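Side-chain contact in amidase, hydantoinase/carbamoylase family (Burkholderia vietnamiensis, PDB 5I4M), which probably hydrolyses N-carbamoyl-L-amino acids, as a two-zinc amidase of the peptidase M20 family: residues Ala157-Gly162 with Gly166-Glu171. Sequence-based numbering, arbitrary orientation.
Sequences AMVASG and GVFPLE. With 3PG (3-phosphoglyceric acid), chain E.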
ATOM      1  N   ALA A 157       4.618  -2.118  19.620  1.00  9.95           N
ATOM      2  CA  ALA A 157       5.456  -3.208  20.087  1.00 10.12           C
ATOM      3  C   ALA A 157       5.315  -3.417  21.595  1.00 10.78           C
ATOM      4  O   ALA A 157       4.864  -2.539  22.335  1.00  9.65           O
ATOM      5  CB  ALA A 157       6.918  -2.918  19.762  1.00  6.47           C
ATOM      6  N   MET A 158       5.715  -4.611  22.038  1.00  6.92           N
ATOM      7  CA  MET A 158       5.967  -4.898  23.449  1.00  7.07           C
ATOM      8  C   MET A 158       4.715  -4.731  24.313  1.00  6.62           C
ATOM      9  O   MET A 158       4.808  -4.462  25.511  1.00  8.76           O
ATOM     10  CB  MET A 158       7.101  -4.013  23.975  1.00  6.72           C
ATOM     11  CG  MET A 158       8.437  -4.230  23.253  1.00  8.53           C
ATOM     12  SD  MET A 158       9.401  -2.702  23.086  1.00 12.49           S
ATOM     13  CE  MET A 158       9.490  -2.160  24.788  1.00 12.08           C
ATOM     14  N   VAL A 159       3.523  -4.883  23.729  1.00  8.35           N
ATOM     15  CA  VAL A 159       2.333  -4.529  24.496  1.00  9.36           C
ATOM     16  C   VAL A 159       2.062  -5.571  25.574  1.00  9.58           C
ATOM     17  O   VAL A 159       1.593  -5.236  26.667  1.00  8.77           O
ATOM     18  CB  VAL A 159       1.126  -4.330  23.557  1.00 13.04           C
ATOM     19  CG1 VAL A 159      -0.168  -4.245  24.344  1.00 15.75           C
ATOM     20  CG2 VAL A 159       1.309  -3.044  22.771  1.00 11.77           C
ATOM     21  N   ALA A 160       2.377  -6.840  25.313  1.00  8.54           N
ATOM     22  CA  ALA A 160       2.036  -7.878  26.282  1.00  9.52           C
ATOM     23  C   ALA A 160       2.936  -7.814  27.511  1.00 10.01           C
ATOM     24  O   ALA A 160       2.463  -8.021  28.637  1.00  8.53           O
ATOM     25  CB  ALA A 160       2.100  -9.258  25.623  1.00  8.58           C
ATOM     26  N   SER A 161       4.237  -7.531  27.326  1.00  8.49           N
ATOM     27  CA  SER A 161       5.069  -7.273  28.494  1.00  7.39           C
ATOM     28  C   SER A 161       4.722  -5.930  29.119  1.00  9.53           C
ATOM     29  O   SER A 161       4.874  -5.759  30.332  1.00 11.93           O
ATOM     30  CB  SER A 161       6.556  -7.346  28.140  1.00  7.92           C
ATOM     31  OG  SER A 161       6.883  -6.524  27.032  1.00  8.79           O
ATOM     32  N   GLY A 162       4.238  -4.973  28.317  1.00  9.30           N
ATOM     33  CA  GLY A 162       3.736  -3.730  28.892  1.00  8.17           C
ATOM     34  C   GLY A 162       2.541  -3.946  29.807  1.00  8.69           C
ATOM     35  O   GLY A 162       2.428  -3.309  30.853  1.00 10.12           O
ATOM     36  N   GLY A 166       2.414  -3.449  34.078  1.00 11.24           N
ATOM     37  CA  GLY A 166       1.537  -2.433  34.633  1.00 11.61           C
ATOM     38  C   GLY A 166       1.531  -1.134  33.863  1.00 11.46           C
ATOM     39  O   GLY A 166       0.979  -0.137  34.350  1.00 12.13           O
ATOM     40  N   VAL A 167       2.134  -1.115  32.677  1.00 10.69           N
ATOM     41  CA  VAL A 167       2.180   0.097  31.866  1.00 10.61           C
ATOM     42  C   VAL A 167       0.862   0.314  31.134  1.00 10.60           C
ATOM     43  O   VAL A 167       0.387   1.447  31.018  1.00 14.09           O
ATOM     44  CB  VAL A 167       3.366   0.015  30.888  1.00 13.05           C
ATOM     45  CG1 VAL A 167       3.330   1.171  29.896  1.00 10.89           C
ATOM     46  CG2 VAL A 167       4.674   0.016  31.676  1.00 15.86           C
ATOM     47  N   PHE A 168       0.255  -0.759  30.636  1.00 10.23           N
ATOM     48  CA  PHE A 168      -0.992  -0.758  29.887  1.00 13.18           C
ATOM     49  C   PHE A 168      -2.030  -1.630  30.583  1.00 11.59           C
ATOM     50  O   PHE A 168      -1.681  -2.690  31.108  1.00 14.21           O
ATOM     51  CB  PHE A 168      -0.797  -1.319  28.467  1.00  9.52           C
ATOM     52  CG  PHE A 168       0.294  -0.669  27.684  1.00 12.27           C
ATOM     53  CD1 PHE A 168       0.258   0.686  27.417  1.00 11.82           C
ATOM     54  CD2 PHE A 168       1.325  -1.432  27.151  1.00 12.18           C
ATOM     55  CE1 PHE A 168       1.255   1.282  26.669  1.00 14.78           C
ATOM     56  CE2 PHE A 168       2.323  -0.842  26.402  1.00 11.14           C
ATOM     57  CZ  PHE A 168       2.290   0.515  26.163  1.00 13.59           C
ATOM     58  N   PRO A 169      -3.305  -1.252  30.562  1.00 13.28           N
ATOM     59  CA  PRO A 169      -4.336  -2.159  31.082  1.00 11.70           C
ATOM     60  C   PRO A 169      -4.573  -3.309  30.119  1.00 11.18           C
ATOM     61  O   PRO A 169      -4.387  -3.185  28.907  1.00 10.65           O
ATOM     62  CB  PRO A 169      -5.576  -1.271  31.212  1.00 13.55           C
ATOM     63  CG  PRO A 169      -5.347  -0.136  30.293  1.00 17.14           C
ATOM     64  CD  PRO A 169      -3.860   0.034  30.108  1.00 12.16           C
ATOM     65  N   LEU A 170      -4.996  -4.444  30.677  1.00 11.47           N
ATOM     66  CA  LEU A 170      -5.272  -5.615  29.850  1.00 11.90           C
ATOM     67  C   LEU A 170      -6.195  -5.279  28.683  1.00 11.70           C
ATOM     68  O   LEU A 170      -5.960  -5.715  27.548  1.00 12.87           O
ATOM     69  CB  LEU A 170      -5.888  -6.722  30.706  1.00 11.76           C
ATOM     70  CG  LEU A 170      -6.311  -7.989  29.956  1.00 11.63           C
ATOM     71  CD1 LEU A 170      -5.113  -8.682  29.295  1.00 10.75           C
ATOM     72  CD2 LEU A 170      -7.036  -8.912  30.921  1.00 13.17           C
ATOM     73  N   GLU A 171      -7.250  -4.503  28.940  1.00 11.87           N
ATOM     74  CA  GLU A 171      -8.227  -4.249  27.888  1.00 13.49           C
ATOM     75  C   GLU A 171      -7.600  -3.500  26.712  1.00 13.10           C
ATOM     76  O   GLU A 171      -8.063  -3.632  25.573  1.00 11.85           O
ATOM     77  CB  GLU A 171      -9.428  -3.488  28.462  1.00 16.42           C
ATOM     78  CG  GLU A 171      -9.072  -2.334  29.383  1.00 19.25           C
ATOM     79  CD  GLU A 171      -9.023  -2.717  30.874  1.00 16.72           C
ATOM     80  OE1 GLU A 171      -9.722  -2.058  31.681  1.00 15.99           O
ATOM     81  OE2 GLU A 171      -8.280  -3.648  31.239  1.00 14.99           O
TER
HETATM   82  C1  3PG E 503      11.484  -2.447  17.907  0.84 11.34           C
HETATM   83  O1  3PG E 503      11.217  -2.143  16.730  0.84  7.50           O
HETATM   84  O2  3PG E 503      12.503  -2.029  18.499  0.84  7.96           O
HETATM   85  C2  3PG E 503      10.528  -3.352  18.629  0.84 16.11           C
HETATM   86  O3  3PG E 503      10.695  -3.217  20.052  0.84 23.09           O
HETATM   87  C3  3PG E 503      10.829  -4.777  18.225  0.84 12.18           C
HETATM   88  O1P 3PG E 503      12.137  -5.130  18.680  0.84 10.20           O
HETATM   89  P   3PG E 503      12.869  -6.455  18.057  0.84 21.06           P
HETATM   90  O2P 3PG E 503      11.829  -7.551  18.046  0.84 12.66           O
HETATM   91  O3P 3PG E 503      13.272  -6.019  16.655  0.84  7.41           O
HETATM   92  O4P 3PG E 503      14.026  -6.723  19.036  0.84 15.10           O
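A Schellman motif closes the short helix 159-164, and the chain leaving it turns back so that Phe-168 packs against the helix whose start borders the 3-phosphoglycerate pocket. Gly-162 O accepts a hydrogen bond from Val-167 N (2.9 Å), the backbone bond from five residues on that is one of the marks of the motif, and a weak one from Phe-168 N (3.4 Å). Gly-166, with positive phi (85°), makes the turn between the helix and these donors. The Phe-168 ring lies obliquely against the bare backbone of Gly-162, its CD2 3.8 Å from Gly-162 CA. Near the ring plane, Val-159 O meets the edge at CD2 (3.8 Å), while Val-159 CG1 adds a looser apolar contact with the same carbon. With CG of Phe-168 anti to the carbonyl carbon (chi1 -53°), the ring swings back over its own neighbour, and Val-167 CG1 sits 3.8 Å above the ring centre. At the other end of the helix, Met-158 occupies the N-cap position and its bent side chain brings SD to 3.3 Å from O3 of 3-phosphoglycerate. Helix 380-384 borders the contact, Tyr-383 touching Met-158, Ser-161 and Val-167, while Phe-168 stacks on Tyr-172 of the following helix 170-175.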